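NS6 protease (Murine norovirus 1, PDB 4ASH) probably cleaves the viral polyprotein into its mature proteins, as a cysteine protease with a trypsin-like fold. Local coordinates at residues V11-F20 against P138-V146; A98-Q106 against H117-T125. The protein carries 1 engineered substitution. All coordinates share one frame; numbering follows the deposited sequence.

Contact 1 of 2, residues V11-F20 against P138-V146; sequences VVQFGTGWGF and PGDAGCPYV. Engineered in segment 138-146: A141 (natural residue Cys).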
loop_
_atom_site.group_PDB
_atom_site.type_symbol
_atom_site.label_atom_id
_atom_site.label_comp_id
_atom_site.label_asym_id
_atom_site.label_seq_id
_atom_site.Cartn_x
_atom_site.Cartn_y
_atom_site.Cartn_z
ATOM N N VAL A 11 2.716 -7.945 -6.615
ATOM C CA VAL A 11 1.765 -8.061 -5.518
ATOM C C VAL A 11 1.764 -9.518 -5.074
ATOM O O VAL A 11 1.458 -10.415 -5.868
ATOM C CB VAL A 11 0.345 -7.625 -5.945
ATOM C CG1 VAL A 11 -0.619 -7.689 -4.760
ATOM C CG2 VAL A 11 0.365 -6.201 -6.517
ATOM N N VAL A 12 2.179 -9.755 -3.833
ATOM C CA VAL A 12 2.271 -11.120 -3.297
ATOM C C VAL A 12 1.647 -11.239 -1.915
ATOM O O VAL A 12 1.543 -10.253 -1.180
ATOM C CB VAL A 12 3.736 -11.641 -3.241
ATOM C CG1 VAL A 12 4.354 -11.666 -4.642
ATOM C CG2 VAL A 12 4.592 -10.790 -2.294
ATOM N N GLN A 13 1.223 -12.448 -1.548
ATOM C CA GLN A 13 0.679 -12.650 -0.211
ATOM C C GLN A 13 1.757 -12.417 0.841
ATOM O O GLN A 13 2.952 -12.639 0.602
ATOM C CB GLN A 13 0.047 -14.045 -0.087
ATOM C CG GLN A 13 -1.249 -14.097 -0.851
ATOM C CD GLN A 13 -2.104 -15.320 -0.542
ATOM O OE1 GLN A 13 -2.721 -15.417 0.527
ATOM N NE2 GLN A 13 -2.180 -16.227 -1.496
ATOM N N PHE A 14 1.339 -11.922 1.992
ATOM C CA PHE A 14 2.269 -11.600 3.060
ATOM C C PHE A 14 1.504 -11.542 4.368
ATOM O O PHE A 14 0.592 -10.737 4.519
ATOM C CB PHE A 14 2.936 -10.244 2.780
ATOM C CG PHE A 14 4.153 -9.988 3.609
ATOM C CD1 PHE A 14 5.295 -10.760 3.433
ATOM C CD2 PHE A 14 4.166 -8.985 4.571
ATOM C CE1 PHE A 14 6.424 -10.525 4.199
ATOM C CE2 PHE A 14 5.296 -8.747 5.340
ATOM C CZ PHE A 14 6.428 -9.522 5.151
ATOM N N GLY A 15 1.874 -12.398 5.315
ATOM C CA GLY A 15 1.165 -12.449 6.577
ATOM C C GLY A 15 -0.298 -12.733 6.315
ATOM O O GLY A 15 -0.635 -13.669 5.583
ATOM N N THR A 16 -1.163 -11.914 6.895
ATOM C CA THR A 16 -2.607 -12.056 6.721
ATOM C C THR A 16 -3.151 -11.125 5.629
ATOM O O THR A 16 -4.356 -10.858 5.558
ATOM C CB THR A 16 -3.353 -11.811 8.048
ATOM O OG1 THR A 16 -2.996 -10.527 8.577
ATOM C CG2 THR A 16 -2.993 -12.891 9.059
ATOM N N GLY A 17 -2.256 -10.666 4.754
ATOM C CA GLY A 17 -2.655 -9.812 3.654
ATOM C C GLY A 17 -1.735 -9.946 2.457
ATOM O O GLY A 17 -1.418 -11.055 2.004
ATOM N N TRP A 18 -1.300 -8.793 1.954
ATOM C CA TRP A 18 -0.505 -8.708 0.742
ATOM C C TRP A 18 0.578 -7.663 0.939
ATOM O O TRP A 18 0.539 -6.900 1.903
ATOM C CB TRP A 18 -1.386 -8.294 -0.431
ATOM C CG TRP A 18 -2.496 -9.264 -0.632
ATOM C CD1 TRP A 18 -3.684 -9.281 0.027
ATOM C CD2 TRP A 18 -2.508 -10.367 -1.532
ATOM N NE1 TRP A 18 -4.450 -10.347 -0.410
ATOM C CE2 TRP A 18 -3.743 -11.022 -1.372
ATOM C CE3 TRP A 18 -1.593 -10.867 -2.468
ATOM C CZ2 TRP A 18 -4.085 -12.148 -2.110
ATOM C CZ3 TRP A 18 -1.939 -11.984 -3.202
ATOM C CH2 TRP A 18 -3.173 -12.610 -3.016
ATOM N N GLY A 19 1.547 -7.647 0.030
ATOM C CA GLY A 19 2.521 -6.565 -0.023
ATOM C C GLY A 19 2.938 -6.346 -1.468
ATOM O O GLY A 19 2.481 -7.073 -2.370
ATOM N N PHE A 20 3.816 -5.369 -1.689
ATOM C CA PHE A 20 4.154 -4.905 -3.031
ATOM C C PHE A 20 5.636 -4.616 -3.134
ATOM O O PHE A 20 6.196 -3.893 -2.292
ATOM C CB PHE A 20 3.380 -3.620 -3.336
ATOM C CG PHE A 20 3.590 -3.086 -4.731
ATOM C CD1 PHE A 20 3.047 -3.740 -5.827
ATOM C CD2 PHE A 20 4.324 -1.923 -4.948
ATOM C CE1 PHE A 20 3.214 -3.249 -7.103
ATOM C CE2 PHE A 20 4.497 -1.429 -6.226
ATOM C CZ PHE A 20 3.949 -2.079 -7.302
ATOM N N PRO A 138 -12.249 -7.898 3.667
ATOM C CA PRO A 138 -11.244 -8.395 4.612
ATOM C C PRO A 138 -10.299 -9.355 3.915
ATOM O O PRO A 138 -10.736 -10.320 3.266
ATOM C CB PRO A 138 -12.084 -9.142 5.644
ATOM C CG PRO A 138 -13.369 -8.405 5.644
ATOM C CD PRO A 138 -13.614 -8.024 4.207
ATOM N N GLY A 139 -9.008 -9.083 4.040
ATOM C CA GLY A 139 -7.986 -9.892 3.411
ATOM C C GLY A 139 -7.207 -9.098 2.377
ATOM O O GLY A 139 -6.122 -9.522 1.984
ATOM N N ASP A 140 -7.760 -7.960 1.946
ATOM C CA ASP A 140 -7.161 -7.152 0.879
ATOM C C ASP A 140 -6.061 -6.214 1.366
ATOM O O ASP A 140 -5.327 -5.669 0.538
ATOM C CB ASP A 140 -8.198 -6.292 0.152
ATOM C CG ASP A 140 -9.168 -7.090 -0.700
ATOM O OD1 ASP A 140 -8.939 -8.294 -0.976
ATOM O OD2 ASP A 140 -10.163 -6.475 -1.120
ATOM N N ALA A 141 -5.935 -6.012 2.677
ATOM C CA ALA A 141 -4.942 -5.052 3.183
ATOM C C ALA A 141 -3.526 -5.385 2.715
ATOM O O ALA A 141 -3.111 -6.548 2.698
ATOM C CB ALA A 141 -4.988 -4.950 4.696
ATOM N N GLY A 142 -2.792 -4.336 2.363
ATOM C CA GLY A 142 -1.442 -4.472 1.846
ATOM C C GLY A 142 -1.329 -4.267 0.351
ATOM O O GLY A 142 -0.233 -4.015 -0.152
ATOM N N CYS A 143 -2.429 -4.415 -0.379
ATOM C CA CYS A 143 -2.410 -4.196 -1.822
ATOM C C CYS A 143 -2.104 -2.728 -2.140
ATOM O O CYS A 143 -2.546 -1.809 -1.422
ATOM C CB CYS A 143 -3.716 -4.649 -2.472
ATOM S SG CYS A 143 -3.927 -6.463 -2.453
ATOM N N PRO A 144 -1.315 -2.486 -3.190
ATOM C CA PRO A 144 -0.870 -1.115 -3.469
ATOM C C PRO A 144 -1.910 -0.223 -4.152
ATOM O O PRO A 144 -2.754 -0.687 -4.910
ATOM C CB PRO A 144 0.314 -1.343 -4.417
ATOM C CG PRO A 144 -0.135 -2.554 -5.211
ATOM C CD PRO A 144 -0.774 -3.451 -4.169
ATOM N N TYR A 145 -1.801 1.079 -3.894
ATOM C CA TYR A 145 -2.526 2.086 -4.643
ATOM C C TYR A 145 -1.540 2.705 -5.607
ATOM O O TYR A 145 -0.479 3.162 -5.180
ATOM C CB TYR A 145 -3.002 3.193 -3.703
ATOM C CG TYR A 145 -4.221 2.862 -2.868
ATOM C CD1 TYR A 145 -4.263 1.720 -2.073
ATOM C CD2 TYR A 145 -5.324 3.704 -2.864
ATOM C CE1 TYR A 145 -5.378 1.418 -1.297
ATOM C CE2 TYR A 145 -6.448 3.416 -2.093
ATOM C CZ TYR A 145 -6.468 2.275 -1.312
ATOM O OH TYR A 145 -7.579 1.977 -0.542
ATOM N N VAL A 146 -1.875 2.727 -6.892
ATOM C CA VAL A 146 -0.964 3.257 -7.902
ATOM C C VAL A 146 -1.691 4.240 -8.813
ATOM O O VAL A 146 -2.912 4.247 -8.888
ATOM C CB VAL A 146 -0.341 2.127 -8.770
ATOM C CG1 VAL A 146 0.419 1.131 -7.899
ATOM C CG2 VAL A 146 -1.414 1.405 -9.583
HETATM O O HOH W 1 -7.266 -10.472 -1.070
#
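The thiol of C143 sits over one face of the W18 indole, a sulfur-aromatic contact with SG 4.0 Å from the centroid of the W18 five-membered ring. CG of Q13 lies against the other face, so the ring is held from both sides. W18 CG lies anti to the carbonyl carbon (chi1 -59°), which brings the NE1 edge near the loop at G139: W18 NE1 is 3.0 Å from G139 O, roughly in the ring plane. Water 1 lies 2.7 Å from D140 OD1 and bonds weakly to W18 NE1; D140 OD2 is taken by the I137 amide and R91. In the natural sequence residues 139-142 read Gly-Asp-Cys-Gly, matching the nucleophile loop of trypsin-like viral cysteine proteases; A141 is engineered in place of the probable nucleophile and touches H32. Its carbonyl is pinned by the strand: W18 N donates to A141 O at 3.0 Å. One residue on, G142 has a positive phi and no side chain, and its CA comes within 3.1 Å of W18 O as a CA-H...O contact; T29 OG1 also bonds that carbonyl. Farther along, P144 lays CB over the face of the F20 ring (CB to centroid 4.0 Å), while V11 CG2 packs on P144 CD at 3.8 Å.

Contact 2 of 2, residues A98-Q106 against H117-T125; sequences ALAVRMGSQ and HGQTGMLLT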
loop_
_atom_site.group_PDB
_atom_site.type_symbol
_atom_site.label_atom_id
_atom_site.label_comp_id
_atom_site.label_asym_id
_atom_site.label_seq_id
_atom_site.Cartn_x
_atom_site.Cartn_y
_atom_site.Cartn_z
ATOM N N ALA A 98 -8.391 -4.492 -10.445
ATOM C CA ALA A 98 -7.970 -3.108 -10.335
ATOM C C ALA A 98 -9.200 -2.276 -9.985
ATOM O O ALA A 98 -10.190 -2.279 -10.715
ATOM C CB ALA A 98 -7.353 -2.641 -11.632
ATOM N N LEU A 99 -9.148 -1.582 -8.855
ATOM C CA LEU A 99 -10.309 -0.830 -8.399
ATOM C C LEU A 99 -10.038 0.660 -8.526
ATOM O O LEU A 99 -9.088 1.165 -7.938
ATOM C CB LEU A 99 -10.627 -1.172 -6.948
ATOM C CG LEU A 99 -10.952 -2.632 -6.619
ATOM C CD1 LEU A 99 -11.296 -2.753 -5.147
ATOM C CD2 LEU A 99 -12.094 -3.141 -7.492
ATOM N N ALA A 100 -10.850 1.358 -9.311
ATOM C CA ALA A 100 -10.664 2.801 -9.462
ATOM C C ALA A 100 -11.063 3.511 -8.177
ATOM O O ALA A 100 -12.068 3.181 -7.559
ATOM C CB ALA A 100 -11.461 3.333 -10.644
ATOM N N VAL A 101 -10.260 4.491 -7.777
ATOM C CA VAL A 101 -10.505 5.212 -6.536
ATOM C C VAL A 101 -10.112 6.674 -6.690
ATOM O O VAL A 101 -9.017 6.983 -7.160
ATOM C CB VAL A 101 -9.725 4.578 -5.354
ATOM C CG1 VAL A 101 -8.225 4.556 -5.625
ATOM C CG2 VAL A 101 -10.014 5.314 -4.056
ATOM N N ARG A 102 -11.018 7.575 -6.312
ATOM C CA ARG A 102 -10.670 8.990 -6.275
ATOM C C ARG A 102 -10.002 9.291 -4.942
ATOM O O ARG A 102 -10.607 9.107 -3.884
ATOM C CB ARG A 102 -11.898 9.872 -6.450
ATOM C CG ARG A 102 -11.523 11.351 -6.453
ATOM C CD ARG A 102 -12.710 12.236 -6.149
ATOM N NE ARG A 102 -12.370 13.652 -6.284
ATOM C CZ ARG A 102 -11.843 14.407 -5.324
ATOM N NH1 ARG A 102 -11.573 13.903 -4.124
ATOM N NH2 ARG A 102 -11.583 15.687 -5.570
ATOM N N MET A 103 -8.743 9.714 -4.990
ATOM C CA MET A 103 -7.992 9.972 -3.769
ATOM C C MET A 103 -8.470 11.270 -3.141
ATOM O O MET A 103 -8.643 12.263 -3.839
ATOM C CB MET A 103 -6.489 9.998 -4.055
ATOM C CG MET A 103 -5.973 8.665 -4.628
ATOM S SD MET A 103 -6.421 7.217 -3.606
ATOM C CE MET A 103 -5.579 7.637 -2.081
ATOM N N GLY A 104 -8.706 11.233 -1.833
ATOM C CA GLY A 104 -9.168 12.392 -1.089
ATOM C C GLY A 104 -8.058 13.021 -0.271
ATOM O O GLY A 104 -6.919 13.111 -0.709
ATOM N N SER A 105 -8.388 13.478 0.930
ATOM C CA SER A 105 -7.401 14.203 1.720
ATOM C C SER A 105 -6.507 13.283 2.520
ATOM O O SER A 105 -6.913 12.176 2.906
ATOM C CB SER A 105 -8.089 15.186 2.686
ATOM O OG SER A 105 -9.203 15.819 2.086
ATOM N N GLN A 106 -5.292 13.751 2.780
ATOM C CA GLN A 106 -4.402 13.086 3.714
ATOM C C GLN A 106 -4.729 13.538 5.130
ATOM O O GLN A 106 -5.068 14.699 5.354
ATOM C CB GLN A 106 -2.937 13.380 3.365
ATOM C CG GLN A 106 -2.539 12.879 1.985
ATOM C CD GLN A 106 -1.085 13.155 1.647
ATOM O OE1 GLN A 106 -0.234 13.244 2.529
ATOM N NE2 GLN A 106 -0.799 13.304 0.360
ATOM N N HIS A 117 -1.465 7.223 9.534
ATOM C CA HIS A 117 -1.198 8.329 8.633
ATOM C C HIS A 117 -1.485 7.815 7.244
ATOM O O HIS A 117 -0.898 6.831 6.805
ATOM C CB HIS A 117 0.258 8.775 8.737
ATOM C CG HIS A 117 0.704 9.020 10.140
ATOM N ND1 HIS A 117 0.269 10.098 10.876
ATOM C CD2 HIS A 117 1.532 8.317 10.949
ATOM C CE1 HIS A 117 0.819 10.059 12.076
ATOM N NE2 HIS A 117 1.589 8.988 12.147
ATOM N N GLY A 118 -2.415 8.447 6.545
ATOM C CA GLY A 118 -2.771 7.933 5.239
ATOM C C GLY A 118 -3.587 8.896 4.417
ATOM O O GLY A 118 -3.634 10.094 4.700
ATOM N N GLN A 119 -4.231 8.362 3.389
ATOM C CA GLN A 119 -5.030 9.173 2.500
ATOM C C GLN A 119 -6.368 8.498 2.319
ATOM O O GLN A 119 -6.438 7.288 2.096
ATOM C CB GLN A 119 -4.335 9.356 1.150
ATOM C CG GLN A 119 -4.934 10.486 0.320
ATOM C CD GLN A 119 -4.033 10.941 -0.809
ATOM O OE1 GLN A 119 -2.904 10.462 -0.959
ATOM N NE2 GLN A 119 -4.523 11.882 -1.610
ATOM N N THR A 120 -7.438 9.274 2.426
ATOM C CA THR A 120 -8.761 8.713 2.196
ATOM C C THR A 120 -8.970 8.535 0.700
ATOM O O THR A 120 -8.252 9.118 -0.114
ATOM C CB THR A 120 -9.872 9.640 2.735
ATOM O OG1 THR A 120 -9.825 10.877 2.024
ATOM C CG2 THR A 120 -9.672 9.900 4.216
ATOM N N GLY A 121 -9.945 7.712 0.342
ATOM C CA GLY A 121 -10.276 7.493 -1.049
ATOM C C GLY A 121 -11.733 7.114 -1.201
ATOM O O GLY A 121 -12.352 6.587 -0.273
ATOM N N MET A 122 -12.280 7.396 -2.375
ATOM C CA MET A 122 -13.662 7.031 -2.676
ATOM C C MET A 122 -13.683 6.051 -3.837
ATOM O O MET A 122 -13.300 6.395 -4.953
ATOM C CB MET A 122 -14.467 8.293 -3.022
ATOM C CG MET A 122 -15.915 8.045 -3.414
ATOM S SD MET A 122 -16.757 9.541 -4.007
ATOM C CE MET A 122 -15.837 9.892 -5.505
ATOM N N LEU A 123 -14.108 4.819 -3.570
ATOM C CA LEU A 123 -14.221 3.822 -4.631
ATOM C C LEU A 123 -15.270 4.301 -5.635
ATOM O O LEU A 123 -16.332 4.771 -5.243
ATOM C CB LEU A 123 -14.594 2.462 -4.048
ATOM C CG LEU A 123 -13.548 1.744 -3.186
ATOM C CD1 LEU A 123 -14.109 0.416 -2.674
ATOM C CD2 LEU A 123 -12.260 1.494 -3.961
ATOM N N LEU A 124 -14.964 4.204 -6.925
ATOM C CA LEU A 124 -15.834 4.764 -7.955
ATOM C C LEU A 124 -16.967 3.818 -8.318
ATOM O O LEU A 124 -18.028 4.262 -8.756
ATOM C CB LEU A 124 -15.037 5.154 -9.207
ATOM C CG LEU A 124 -13.985 6.247 -9.008
ATOM C CD1 LEU A 124 -13.418 6.713 -10.340
ATOM C CD2 LEU A 124 -14.602 7.405 -8.258
ATOM N N THR A 125 -16.736 2.520 -8.134
ATOM C CA THR A 125 -17.766 1.516 -8.389
ATOM C C THR A 125 -18.407 1.039 -7.090
ATOM O O THR A 125 -19.540 1.408 -6.777
ATOM C CB THR A 125 -17.208 0.295 -9.141
ATOM O OG1 THR A 125 -16.039 -0.188 -8.471
ATOM C CG2 THR A 125 -16.836 0.663 -10.559
HETATM O O HOH W 2 -13.971 1.231 -7.999
HETATM O O HOH W 3 -11.248 12.844 2.062
HETATM O O HOH W 4 -0.805 11.178 4.831
#
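Q119 has CG anti to the backbone N (chi1 -165°) and stays extended beyond it, which carries NE2 across to the neighbouring strand; M103, bent at both chi2 and chi3, folds its CE back to 3.6 Å from T120 O. These residues belong to the long antiparallel beta hairpin of strands 96-111 and 114-123, part of the second barrel of the trypsin-like fold, and they meet at a beta bulge. R102 and M122 form a regular hydrogen-bonded pair, in which M122 N donates a hydrogen bond to R102 O at 2.8 Å. Past M103 the register slips by one: T120 O takes the G104 amide, but T120 N bonds to S105 O (3.0 Å) and not to G104 O. The passed-over carbonyl is satisfied by Q119, whose NE2 reaches G104 O at 2.8 Å in a nearly straight bond (163°) close to the plane of the Q119 amide. OE1 of the same amide is held by C79 N, so bonds at both NE2 and OE1 fix the rotation of the Q119 amide. M103 crosses Q119 at about a right angle, and Q106 lays CG on Q119 CD at 3.7 Å. On the other side of the sheet, R102 CD meets M122 CE at 4.0 Å, flanked by L124. V101 and L123 point to the same side as M103 and pack on V169 of strand 168-172. Where the strands continue beyond the bulge, one water donates to both Q106 OE1 (3.1 Å) and G118 O (3.0 Å).

The centres of contacts 1 and 2 lie about 16 Å apart. Along the chain, 11-20 comes first, both strands of contact 2 follow, and 138-146 comes last of the four segments. Contact 1 joins the two halves of the trypsin-like fold: 11-20 belongs to the five-stranded sheet, 138-146 leads into strand 144-149 of the second sheet. Contact 2 is a strand pair of that second sheet, where strand 84-90 pairs with both 96-111 and 144-149. The contacts meet at Y145, whose CD2 is 3.8 Å from M103 SD. The loop carrying A141 lies where the two halves meet, consistent with the active-site cleft of chymotrypsin-like proteases, and continues into strand 144-149, whose Y145 packs on the hairpin.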